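Bifunctional enzyme IspD/IspF (Campylobacter jejuni, PDB 1W55) catalyses two steps of isoprenoid precursor biosynthesis, transferring a cytidylyl group from CTP to methylerythritol phosphate (IspD) and forming the cyclic diphosphate with release of CMP (IspF). Local coordinates at residues N18-K23 / K292-G297; F25-N30 / L363-W368; S89-V94 / P148-T153; D118-A123 / K179-E184. One frame throughout, in Å; residues are numbered along the deposited sequence.

Contact 1 (N18-K23 / K292-G297)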
# COMPACT_ATOMS: atom_id res chain seq x y z
N ASN A 18 -27.06 -11.27 -15.11
CA ASN A 18 -26.56 -10.83 -16.39
C ASN A 18 -26.79 -9.38 -16.76
O ASN A 18 -27.92 -8.87 -16.80
CB ASN A 18 -27.03 -11.77 -17.51
CG ASN A 18 -26.03 -12.90 -17.78
OD1 ASN A 18 -25.33 -13.37 -16.87
ND2 ASN A 18 -25.98 -13.34 -19.03
N THR A 19 -25.68 -8.70 -16.98
CA THR A 19 -25.66 -7.56 -17.87
C THR A 19 -25.72 -8.21 -19.26
O THR A 19 -26.46 -9.19 -19.44
CB THR A 19 -24.39 -6.77 -17.63
OG1 THR A 19 -23.56 -7.50 -16.72
CG2 THR A 19 -24.72 -5.50 -16.85
N LYS A 20 -24.98 -7.71 -20.23
CA LYS A 20 -24.86 -8.47 -21.47
C LYS A 20 -23.81 -9.57 -21.30
O LYS A 20 -23.85 -10.58 -21.99
CB LYS A 20 -24.56 -7.58 -22.68
CG LYS A 20 -24.90 -8.25 -24.04
CD LYS A 20 -26.37 -8.03 -24.44
CE LYS A 20 -26.96 -9.30 -25.09
NZ LYS A 20 -28.43 -9.20 -25.31
N VAL A 21 -22.90 -9.38 -20.34
CA VAL A 21 -21.85 -10.36 -20.10
C VAL A 21 -22.29 -11.55 -19.23
O VAL A 21 -22.90 -11.37 -18.17
CB VAL A 21 -20.53 -9.70 -19.56
CG1 VAL A 21 -20.73 -9.08 -18.20
CG2 VAL A 21 -19.38 -10.72 -19.54
N LYS A 22 -21.99 -12.75 -19.71
CA LYS A 22 -22.17 -13.97 -18.93
C LYS A 22 -21.10 -14.07 -17.85
O LYS A 22 -19.89 -13.89 -18.12
CB LYS A 22 -22.13 -15.19 -19.83
CG LYS A 22 -23.34 -15.33 -20.74
CD LYS A 22 -23.15 -16.49 -21.70
CE LYS A 22 -24.17 -16.45 -22.85
NZ LYS A 22 -23.86 -17.47 -23.91
N LYS A 23 -21.54 -14.38 -16.64
CA LYS A 23 -20.65 -14.36 -15.48
C LYS A 23 -19.47 -15.33 -15.58
O LYS A 23 -18.41 -15.07 -15.02
CB LYS A 23 -21.43 -14.50 -14.17
CG LYS A 23 -21.80 -15.92 -13.77
CD LYS A 23 -22.25 -15.93 -12.32
CE LYS A 23 -23.74 -16.08 -12.22
NZ LYS A 23 -24.06 -17.50 -11.93
N LYS A 292 -22.76 -10.72 -29.08
CA LYS A 292 -22.04 -11.99 -28.88
C LYS A 292 -20.68 -11.79 -28.22
O LYS A 292 -20.28 -12.56 -27.36
CB LYS A 292 -21.86 -12.74 -30.20
CG LYS A 292 -23.15 -13.25 -30.82
CD LYS A 292 -23.78 -14.36 -29.98
CE LYS A 292 -25.28 -14.47 -30.28
NZ LYS A 292 -25.83 -15.85 -30.10
N VAL A 293 -19.99 -10.73 -28.63
CA VAL A 293 -18.65 -10.40 -28.16
C VAL A 293 -18.71 -9.93 -26.71
O VAL A 293 -17.84 -10.25 -25.90
CB VAL A 293 -18.01 -9.33 -29.08
CG1 VAL A 293 -16.81 -8.69 -28.45
CG2 VAL A 293 -17.67 -9.95 -30.45
N ARG A 294 -19.75 -9.18 -26.38
CA ARG A 294 -19.94 -8.72 -25.01
C ARG A 294 -20.29 -9.87 -24.05
O ARG A 294 -19.93 -9.83 -22.88
CB ARG A 294 -21.02 -7.65 -24.97
CG ARG A 294 -20.62 -6.34 -25.62
CD ARG A 294 -21.76 -5.35 -25.70
NE ARG A 294 -21.99 -4.68 -24.43
CZ ARG A 294 -23.15 -4.17 -24.03
NH1 ARG A 294 -24.24 -4.25 -24.81
NH2 ARG A 294 -23.24 -3.58 -22.85
N GLU A 295 -21.00 -10.88 -24.56
CA GLU A 295 -21.38 -12.06 -23.76
C GLU A 295 -20.16 -12.80 -23.23
O GLU A 295 -20.18 -13.30 -22.11
CB GLU A 295 -22.26 -13.01 -24.58
CG GLU A 295 -23.72 -12.60 -24.64
CD GLU A 295 -24.55 -13.43 -25.61
OE1 GLU A 295 -24.03 -14.44 -26.17
OE2 GLU A 295 -25.73 -13.06 -25.83
N ILE A 296 -19.11 -12.87 -24.05
CA ILE A 296 -17.86 -13.52 -23.64
C ILE A 296 -16.82 -12.58 -22.99
O ILE A 296 -15.66 -12.95 -22.82
CB ILE A 296 -17.25 -14.37 -24.77
CG1 ILE A 296 -16.97 -13.52 -26.02
CG2 ILE A 296 -18.17 -15.56 -25.11
CD1 ILE A 296 -16.02 -14.19 -27.00
N GLY A 297 -17.24 -11.38 -22.59
CA GLY A 297 -16.41 -10.57 -21.71
C GLY A 297 -15.56 -9.48 -22.31
O GLY A 297 -14.68 -8.93 -21.63

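Contact 2 (F25-N30 / L363-W368)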
# COMPACT_ATOMS: atom_id res chain seq x y z
N PHE A 25 -17.64 -15.82 -18.08
CA PHE A 25 -16.63 -15.21 -18.94
C PHE A 25 -16.10 -13.84 -18.49
O PHE A 25 -15.37 -13.20 -19.24
CB PHE A 25 -17.11 -15.15 -20.40
CG PHE A 25 -17.58 -16.47 -20.93
CD1 PHE A 25 -18.88 -16.62 -21.41
CD2 PHE A 25 -16.75 -17.58 -20.90
CE1 PHE A 25 -19.33 -17.85 -21.87
CE2 PHE A 25 -17.20 -18.82 -21.36
CZ PHE A 25 -18.48 -18.95 -21.85
N LEU A 26 -16.45 -13.39 -17.29
CA LEU A 26 -15.76 -12.25 -16.68
C LEU A 26 -14.29 -12.60 -16.52
O LEU A 26 -13.97 -13.73 -16.13
CB LEU A 26 -16.31 -11.93 -15.30
CG LEU A 26 -17.76 -11.45 -15.19
CD1 LEU A 26 -18.15 -11.41 -13.72
CD2 LEU A 26 -17.95 -10.09 -15.86
N ARG A 27 -13.41 -11.65 -16.79
CA ARG A 27 -11.98 -11.94 -16.68
C ARG A 27 -11.45 -11.65 -15.29
O ARG A 27 -11.65 -10.58 -14.74
CB ARG A 27 -11.17 -11.20 -17.76
CG ARG A 27 -10.67 -12.12 -18.88
CD ARG A 27 -11.78 -12.96 -19.54
NE ARG A 27 -11.35 -13.65 -20.75
CZ ARG A 27 -12.18 -14.07 -21.71
NH1 ARG A 27 -13.48 -13.89 -21.59
NH2 ARG A 27 -11.70 -14.69 -22.78
N LEU A 28 -10.78 -12.65 -14.73
CA LEU A 28 -10.11 -12.55 -13.44
C LEU A 28 -8.64 -12.79 -13.76
O LEU A 28 -8.25 -13.91 -14.09
CB LEU A 28 -10.62 -13.62 -12.45
CG LEU A 28 -12.13 -13.77 -12.23
CD1 LEU A 28 -12.42 -14.69 -11.04
CD2 LEU A 28 -12.85 -12.43 -12.06
N GLY A 29 -7.84 -11.73 -13.71
CA GLY A 29 -6.50 -11.80 -14.28
C GLY A 29 -6.64 -12.10 -15.76
O GLY A 29 -7.43 -11.44 -16.44
N ASN A 30 -5.89 -13.10 -16.25
CA ASN A 30 -5.95 -13.51 -17.66
C ASN A 30 -7.06 -14.51 -17.94
O ASN A 30 -7.35 -14.78 -19.10
CB ASN A 30 -4.63 -14.14 -18.12
CG ASN A 30 -3.65 -13.12 -18.76
OD1 ASN A 30 -4.04 -12.03 -19.20
ND2 ASN A 30 -2.37 -13.50 -18.81
N LEU A 363 -10.15 -4.51 -28.94
CA LEU A 363 -11.04 -4.99 -27.89
C LEU A 363 -10.22 -5.16 -26.62
O LEU A 363 -9.08 -5.64 -26.67
CB LEU A 363 -11.58 -6.37 -28.25
CG LEU A 363 -12.74 -6.64 -29.19
CD1 LEU A 363 -13.06 -8.17 -29.10
CD2 LEU A 363 -13.97 -5.78 -28.85
N LYS A 364 -10.82 -4.79 -25.49
CA LYS A 364 -10.25 -5.10 -24.18
C LYS A 364 -11.26 -5.95 -23.43
O LYS A 364 -12.39 -6.13 -23.90
CB LYS A 364 -10.00 -3.82 -23.39
CG LYS A 364 -11.27 -3.11 -23.00
CD LYS A 364 -11.00 -1.80 -22.30
CE LYS A 364 -12.31 -1.07 -22.02
NZ LYS A 364 -12.17 0.00 -21.00
N TYR A 365 -10.86 -6.47 -22.27
CA TYR A 365 -11.79 -7.17 -21.39
C TYR A 365 -12.71 -6.20 -20.69
O TYR A 365 -12.28 -5.16 -20.19
CB TYR A 365 -11.05 -8.00 -20.33
CG TYR A 365 -10.23 -9.12 -20.91
CD1 TYR A 365 -8.89 -9.28 -20.55
CD2 TYR A 365 -10.79 -10.05 -21.78
CE1 TYR A 365 -8.12 -10.32 -21.05
CE2 TYR A 365 -10.02 -11.10 -22.31
CZ TYR A 365 -8.68 -11.22 -21.94
OH TYR A 365 -7.90 -12.24 -22.43
N PHE A 366 -13.99 -6.55 -20.63
CA PHE A 366 -14.96 -5.77 -19.90
C PHE A 366 -14.50 -5.56 -18.47
O PHE A 366 -14.15 -6.51 -17.77
CB PHE A 366 -16.34 -6.45 -19.91
CG PHE A 366 -17.36 -5.75 -19.05
CD1 PHE A 366 -17.72 -4.44 -19.32
CD2 PHE A 366 -17.91 -6.40 -17.94
CE1 PHE A 366 -18.66 -3.77 -18.51
CE2 PHE A 366 -18.85 -5.75 -17.13
CZ PHE A 366 -19.22 -4.44 -17.40
N ASP A 367 -14.51 -4.30 -18.04
CA ASP A 367 -14.11 -3.95 -16.69
C ASP A 367 -15.33 -3.98 -15.78
O ASP A 367 -16.03 -2.97 -15.60
CB ASP A 367 -13.46 -2.57 -16.69
CG ASP A 367 -13.05 -2.12 -15.31
OD1 ASP A 367 -12.87 -2.98 -14.41
OD2 ASP A 367 -12.88 -0.91 -15.03
N TRP A 368 -15.57 -5.15 -15.20
CA TRP A 368 -16.74 -5.39 -14.35
C TRP A 368 -16.63 -4.65 -13.01
O TRP A 368 -17.57 -4.68 -12.21
CB TRP A 368 -16.94 -6.89 -14.16
CG TRP A 368 -15.67 -7.62 -13.79
CD1 TRP A 368 -14.90 -8.41 -14.60
CD2 TRP A 368 -15.03 -7.61 -12.51
NE1 TRP A 368 -13.82 -8.90 -13.90
CE2 TRP A 368 -13.88 -8.42 -12.61
CE3 TRP A 368 -15.32 -7.01 -11.27
CZ2 TRP A 368 -13.01 -8.64 -11.53
CZ3 TRP A 368 -14.45 -7.21 -10.20
CH2 TRP A 368 -13.31 -8.03 -10.34
O HOH W 1 -14.15 -9.23 -18.32

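Contact 3 (S89-V94 / P148-T153)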
# COMPACT_ATOMS: atom_id res chain seq x y z
N SER A 89 -14.69 -42.91 -9.38
CA SER A 89 -14.02 -42.88 -8.08
C SER A 89 -15.06 -42.93 -6.96
O SER A 89 -16.21 -42.53 -7.17
CB SER A 89 -13.11 -41.64 -7.95
OG SER A 89 -13.86 -40.43 -7.90
N GLU A 90 -14.65 -43.42 -5.79
CA GLU A 90 -15.54 -43.53 -4.63
C GLU A 90 -16.16 -42.19 -4.22
O GLU A 90 -17.33 -42.13 -3.83
CB GLU A 90 -14.80 -44.13 -3.43
CG GLU A 90 -15.74 -44.67 -2.34
CD GLU A 90 -15.03 -45.13 -1.07
OE1 GLU A 90 -13.79 -45.30 -1.08
OE2 GLU A 90 -15.73 -45.34 -0.05
N PHE A 91 -15.36 -41.13 -4.27
CA PHE A 91 -15.81 -39.81 -3.85
C PHE A 91 -15.82 -38.83 -5.00
O PHE A 91 -15.05 -38.97 -5.97
CB PHE A 91 -14.95 -39.28 -2.71
CG PHE A 91 -14.99 -40.14 -1.49
CD1 PHE A 91 -13.99 -41.09 -1.25
CD2 PHE A 91 -16.03 -40.01 -0.57
CE1 PHE A 91 -14.03 -41.90 -0.11
CE2 PHE A 91 -16.09 -40.81 0.57
CZ PHE A 91 -15.08 -41.76 0.80
N VAL A 92 -16.70 -37.84 -4.90
CA VAL A 92 -16.74 -36.75 -5.85
C VAL A 92 -16.94 -35.42 -5.13
O VAL A 92 -17.84 -35.26 -4.30
CB VAL A 92 -17.81 -36.97 -6.96
CG1 VAL A 92 -19.22 -37.03 -6.38
CG2 VAL A 92 -17.70 -35.90 -8.06
N MET A 93 -16.06 -34.47 -5.44
CA MET A 93 -16.27 -33.09 -5.03
C MET A 93 -17.05 -32.36 -6.12
O MET A 93 -16.72 -32.45 -7.31
CB MET A 93 -14.94 -32.39 -4.75
CG MET A 93 -15.10 -30.96 -4.26
SD MET A 93 -13.57 -30.29 -3.62
CE MET A 93 -13.74 -30.82 -1.92
N VAL A 94 -18.08 -31.63 -5.70
CA VAL A 94 -18.92 -30.88 -6.62
C VAL A 94 -18.95 -29.42 -6.18
O VAL A 94 -19.07 -29.13 -5.00
CB VAL A 94 -20.36 -31.44 -6.66
CG1 VAL A 94 -21.21 -30.67 -7.68
CG2 VAL A 94 -20.36 -32.93 -6.98
N PRO A 148 -17.65 -26.06 -2.01
CA PRO A 148 -17.76 -27.45 -2.49
C PRO A 148 -18.44 -28.43 -1.53
O PRO A 148 -18.47 -28.21 -0.32
CB PRO A 148 -16.30 -27.89 -2.68
CG PRO A 148 -15.46 -26.64 -2.57
CD PRO A 148 -16.25 -25.68 -1.75
N GLN A 149 -18.99 -29.50 -2.09
CA GLN A 149 -19.63 -30.54 -1.31
C GLN A 149 -19.02 -31.86 -1.76
O GLN A 149 -18.82 -32.08 -2.95
CB GLN A 149 -21.15 -30.53 -1.55
CG GLN A 149 -21.85 -29.23 -1.13
CD GLN A 149 -23.37 -29.25 -1.32
OE1 GLN A 149 -23.87 -29.58 -2.39
NE2 GLN A 149 -24.10 -28.85 -0.28
N ILE A 150 -18.68 -32.73 -0.81
CA ILE A 150 -18.14 -34.04 -1.14
C ILE A 150 -19.18 -35.11 -0.83
O ILE A 150 -19.76 -35.13 0.27
CB ILE A 150 -16.83 -34.34 -0.36
CG1 ILE A 150 -15.80 -33.24 -0.56
CG2 ILE A 150 -16.23 -35.67 -0.80
CD1 ILE A 150 -14.66 -33.30 0.46
N SER A 151 -19.38 -36.01 -1.78
CA SER A 151 -20.36 -37.07 -1.63
C SER A 151 -19.75 -38.39 -2.07
O SER A 151 -18.79 -38.41 -2.86
CB SER A 151 -21.60 -36.79 -2.48
OG SER A 151 -22.22 -35.58 -2.11
N LYS A 152 -20.31 -39.48 -1.56
CA LYS A 152 -20.03 -40.80 -2.12
C LYS A 152 -20.72 -40.83 -3.46
O LYS A 152 -21.93 -40.56 -3.56
CB LYS A 152 -20.54 -41.92 -1.21
CG LYS A 152 -19.96 -41.91 0.21
CD LYS A 152 -19.25 -43.23 0.55
CE LYS A 152 -18.94 -43.36 2.05
NZ LYS A 152 -20.11 -43.00 2.93
N THR A 153 -19.93 -41.11 -4.49
CA THR A 153 -20.38 -41.08 -5.87
C THR A 153 -21.62 -41.93 -6.13
O THR A 153 -22.59 -41.46 -6.73
CB THR A 153 -19.23 -41.53 -6.77
OG1 THR A 153 -18.09 -40.70 -6.49
CG2 THR A 153 -19.53 -41.26 -8.23

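Contact 4 (D118-A123 / K179-E184)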
# COMPACT_ATOMS: atom_id res chain seq x y z
N ASP A 118 -22.29 -39.36 4.52
CA ASP A 118 -22.42 -39.62 3.09
C ASP A 118 -22.14 -38.37 2.23
O ASP A 118 -21.74 -38.48 1.07
CB ASP A 118 -23.81 -40.17 2.76
CG ASP A 118 -24.13 -41.43 3.52
OD1 ASP A 118 -23.30 -42.37 3.53
OD2 ASP A 118 -25.20 -41.57 4.17
N CYS A 119 -22.37 -37.20 2.82
CA CYS A 119 -22.14 -35.93 2.14
C CYS A 119 -21.57 -34.93 3.13
O CYS A 119 -22.10 -34.77 4.24
CB CYS A 119 -23.45 -35.43 1.54
SG CYS A 119 -23.36 -33.84 0.69
N ILE A 120 -20.47 -34.28 2.74
CA ILE A 120 -19.82 -33.25 3.57
C ILE A 120 -19.95 -31.88 2.90
O ILE A 120 -19.55 -31.70 1.75
CB ILE A 120 -18.32 -33.55 3.80
CG1 ILE A 120 -18.02 -35.07 3.79
CG2 ILE A 120 -17.83 -32.83 5.07
CD1 ILE A 120 -18.66 -35.88 4.95
N THR A 121 -20.47 -30.92 3.65
CA THR A 121 -20.81 -29.62 3.09
C THR A 121 -20.52 -28.49 4.08
O THR A 121 -20.69 -28.66 5.29
CB THR A 121 -22.31 -29.59 2.65
OG1 THR A 121 -22.63 -28.31 2.08
CG2 THR A 121 -23.24 -29.66 3.84
N PRO A 122 -20.08 -27.34 3.56
CA PRO A 122 -19.99 -26.13 4.37
C PRO A 122 -21.36 -25.49 4.58
O PRO A 122 -22.27 -25.65 3.76
CB PRO A 122 -19.08 -25.20 3.55
CG PRO A 122 -18.66 -25.97 2.35
CD PRO A 122 -19.62 -27.12 2.18
N ALA A 123 -21.50 -24.78 5.69
CA ALA A 123 -22.74 -24.14 6.07
C ALA A 123 -22.42 -22.96 6.97
O ALA A 123 -21.40 -22.95 7.66
CB ALA A 123 -23.66 -25.12 6.78
N LYS A 179 -26.71 -39.48 5.36
CA LYS A 179 -26.28 -38.59 6.45
C LYS A 179 -25.39 -37.46 5.94
O LYS A 179 -24.54 -37.67 5.07
CB LYS A 179 -25.54 -39.38 7.54
CG LYS A 179 -26.26 -40.66 8.00
CD LYS A 179 -26.98 -40.47 9.34
CE LYS A 179 -28.29 -41.25 9.39
NZ LYS A 179 -29.45 -40.41 8.97
N ILE A 180 -25.59 -36.27 6.50
CA ILE A 180 -24.84 -35.08 6.15
C ILE A 180 -23.95 -34.63 7.31
O ILE A 180 -24.40 -34.59 8.45
CB ILE A 180 -25.80 -33.92 5.77
CG1 ILE A 180 -26.98 -34.42 4.91
CG2 ILE A 180 -25.03 -32.75 5.10
CD1 ILE A 180 -26.59 -34.97 3.56
N TRP A 181 -22.70 -34.31 7.00
CA TRP A 181 -21.82 -33.65 7.96
C TRP A 181 -21.66 -32.17 7.56
O TRP A 181 -21.24 -31.86 6.44
CB TRP A 181 -20.45 -34.36 8.03
CG TRP A 181 -19.59 -33.86 9.15
CD1 TRP A 181 -18.55 -32.97 9.05
CD2 TRP A 181 -19.69 -34.19 10.54
NE1 TRP A 181 -18.01 -32.73 10.29
CE2 TRP A 181 -18.68 -33.47 11.22
CE3 TRP A 181 -20.53 -35.04 11.28
CZ2 TRP A 181 -18.49 -33.57 12.61
CZ3 TRP A 181 -20.34 -35.14 12.67
CH2 TRP A 181 -19.33 -34.40 13.31
N PHE A 182 -22.01 -31.28 8.49
CA PHE A 182 -21.90 -29.84 8.26
C PHE A 182 -20.58 -29.29 8.80
O PHE A 182 -20.22 -29.52 9.95
CB PHE A 182 -23.09 -29.09 8.85
CG PHE A 182 -24.41 -29.50 8.26
CD1 PHE A 182 -25.21 -30.45 8.90
CD2 PHE A 182 -24.86 -28.94 7.06
CE1 PHE A 182 -26.44 -30.85 8.35
CE2 PHE A 182 -26.08 -29.33 6.50
CZ PHE A 182 -26.87 -30.29 7.16
N VAL A 183 -19.88 -28.55 7.96
CA VAL A 183 -18.60 -27.96 8.30
C VAL A 183 -18.80 -26.45 8.21
O VAL A 183 -19.60 -25.99 7.40
CB VAL A 183 -17.51 -28.49 7.31
CG1 VAL A 183 -16.65 -27.38 6.73
CG2 VAL A 183 -16.68 -29.57 7.95
N GLU A 184 -18.13 -25.67 9.06
CA GLU A 184 -18.29 -24.21 8.99
C GLU A 184 -17.86 -23.67 7.62
O GLU A 184 -16.81 -24.06 7.09
CB GLU A 184 -17.53 -23.51 10.14
CG GLU A 184 -17.33 -22.00 10.00
CD GLU A 184 -18.53 -21.16 10.41
OE1 GLU A 184 -19.61 -21.70 10.73
OE2 GLU A 184 -18.39 -19.92 10.42

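Contact 1 (N18-K23 / K292-G297)
A Schellman motif ends helix 282-295 of the IspF part, and the IspD loop 18-23 packs against that helix end, with Val21 and Lys22 meeting Arg294, Glu295 and Gly297. Gly297, at positive phi, is the C-prime residue; its N bonds back to Arg294 O, with Phe298 N bonding Val293 O. Glu295 O, in the last turn, accepts from Lys22 N at 3.1 Å, the donor lying in the carbonyl plane on a lone pair. This single backbone hydrogen bond ties the two catalytic parts together here.

Val21 fits beside it: CG2, anti to the backbone N, lies 3.7 Å from Gly297 CA, while CB rests 3.4 Å from Arg294 O. Lys20 packs on Arg294. Its CB sits over the centre of the Arg294 guanidinium, 3.9 Å from CZ, and the two chains cross at about a right angle. Its carbonyl O meets the Glu295 chain, 3.3 Å from CG, and also takes a CA-H...O contact from Glu295 CA.

The loop runs on into Lys23, a predicted transition-state stabilizer of the cytidylyltransferase, whose CB points away from the helix. Polar tips finish the contact more loosely. The Lys22 chain, extended beyond CG, carries NZ to a long salt bridge with Glu295, 3.8 Å from OE1; the second carboxylate oxygen, OE2, lies 4.0 Å from Lys20 CE.

Contact 2 (F25-N30 / L363-W368)
Arg27 lays its aliphatic chain across the Tyr365 ring: CG stands 3.4 Å from the ring centroid, only 5° off the normal, a CH-pi contact over the face. The bend at chi2 takes CD outward to the CD2-CE2 rim, and NE comes to 3.3 Å from Tyr365 CE2. The side chain is modelled in two conformers; this contact is that of one. The guanidinium plane is inclined 27° to the ring. NH1 donates to Phe25 O at 3.1 Å, close to the guanidinium plane; this bond, with weaker ones to Ile296 O and Tyr59 OH, would limit the group's rotation.

Trp368 CG, with chi1 at 48°, lies between the backbone N and the carbonyl carbon, and the indole NE1 gives Arg27 O an almost straight bond of 2.9 Å in the ring plane. Leu26 and Leu28 pack around the same indole: Leu26 CD2 approaches CD1 at 3.7 Å, and Leu28 CD2 approaches CZ2 at 3.8 Å. A water bridges Arg27 N to Phe366 O.

The whole is a buried interface between the two enzymes of a bifunctional chain, where the end of IspF strand 354-365 and the residues after it pack on the short IspD strand 27-28.

Contact 3 (S89-V94 / P148-T153)
Val92 and Ser151 form a hydrogen-bonded pair of the antiparallel ladder between strands 91-94 and 149-152, each N donating to the other's O at 3.0 Å. Val94 and Gln149 repeat the exchange at 2.9 Å both ways. Where the second strand gives way to helix 153-159, Thr153 takes over: its N reaches Glu90 O at 2.9 Å, and its OG1 donates to Ser89 O at 2.7 Å. Ser89 OG in turn gives its proton to Phe91 O and is also hydrogen-bonded to Ser5 OG.

Met93 lies alongside Pro148 and crosses Ile150. Its CG is anti to the backbone N (chi1 -178°), and a bend at chi3 brings CE to 3.5 Å from Ile150 CG1, an unusually tight pair. On the face shared by Val92, Val94, Gln149 and Ser151, the Gln149 amide is used at both ends: NE2 donates to Asp168 OD2 and Thr121 OG1, while OE1 accepts from Asp169 N.

In the central sheet of the GT-A-like IspD domain, strand 4-9 pairs with the far edge of 91-94 and strand 119-124 with that of 149-152. Though buried, the paired backbone groups, the Ser89 and Glu90 carbonyls and the Gln149 amide are met by protein partners.

Contact 4 (D118-A123 / K179-E184)
Lys179 O is gripped by two successive amides, Asp118 N at 2.9 Å and Cys119 N at 3.2 Å. Asp118 N comes in tilted 31° from the carbonyl plane, whereas Cys119 N lies nearly on the line of the C=O. Asp118 answers with its side chain: chi1 (-57°) puts CG anti to the carbonyl carbon, beside the backbone N. Its OD2 accepts from Lys179 N at 2.8 Å on the anti side, so the carboxylate clasps the start of the neighbouring strand. Asp118 OD1 has a weak, long ion pair with Lys152 NZ.

From here strands 119-123 and 180-184 run parallel, joined by Trp181 N to Cys119 O, Thr121 N to Trp181 O, Val183 N to Thr121 O and Ala123 N to Val183 O. They belong to the mixed sheet of the GT-A-like cytidylyltransferase domain, where helix 104-111 covers Ile120, Pro122 and Val183, and helix 169-174 packs on Cys119 and Ile180.

On the latter face Thr121 and Phe182 lie side by side, pointing the same way. Thr121 CG2, set between its backbone N and carbonyl carbon, touches Phe182 CD2 at 3.7 Å and Ile180 CG2 at 3.8 Å. Ile180 CG2 also sits over one face of the Phe182 ring, offset toward the rim, and Lys143 makes a cation-pi contact with that ring. Across the sheet, Ile120 CG2 approaches the Trp181 indole at its edge, and Ile120 CD1 lies 3.9 Å from Trp181 CB.

How the contacts relate
Contacts 1 and 2 form one junction between the IspD and IspF parts, with centres 10 Å apart: Gly297 O probably accepts from Phe366 N at 2.7 Å. Contacts 3 and 4 lie farther out, in the sheet of the IspD domain, 12 Å apart between centres; strands 149-152 and 119-124 are neighbours there, and Ile150 O probably accepts from Ile120 N at 2.7 Å. The two pairs do not touch, contacts 1 and 3 being about 14 Å apart at their nearest atoms. A bound CMP lies about 10 Å from the Lys22 side chain of contact 1, and a bound CMP about 8 Å from that of Val94 in contact 3.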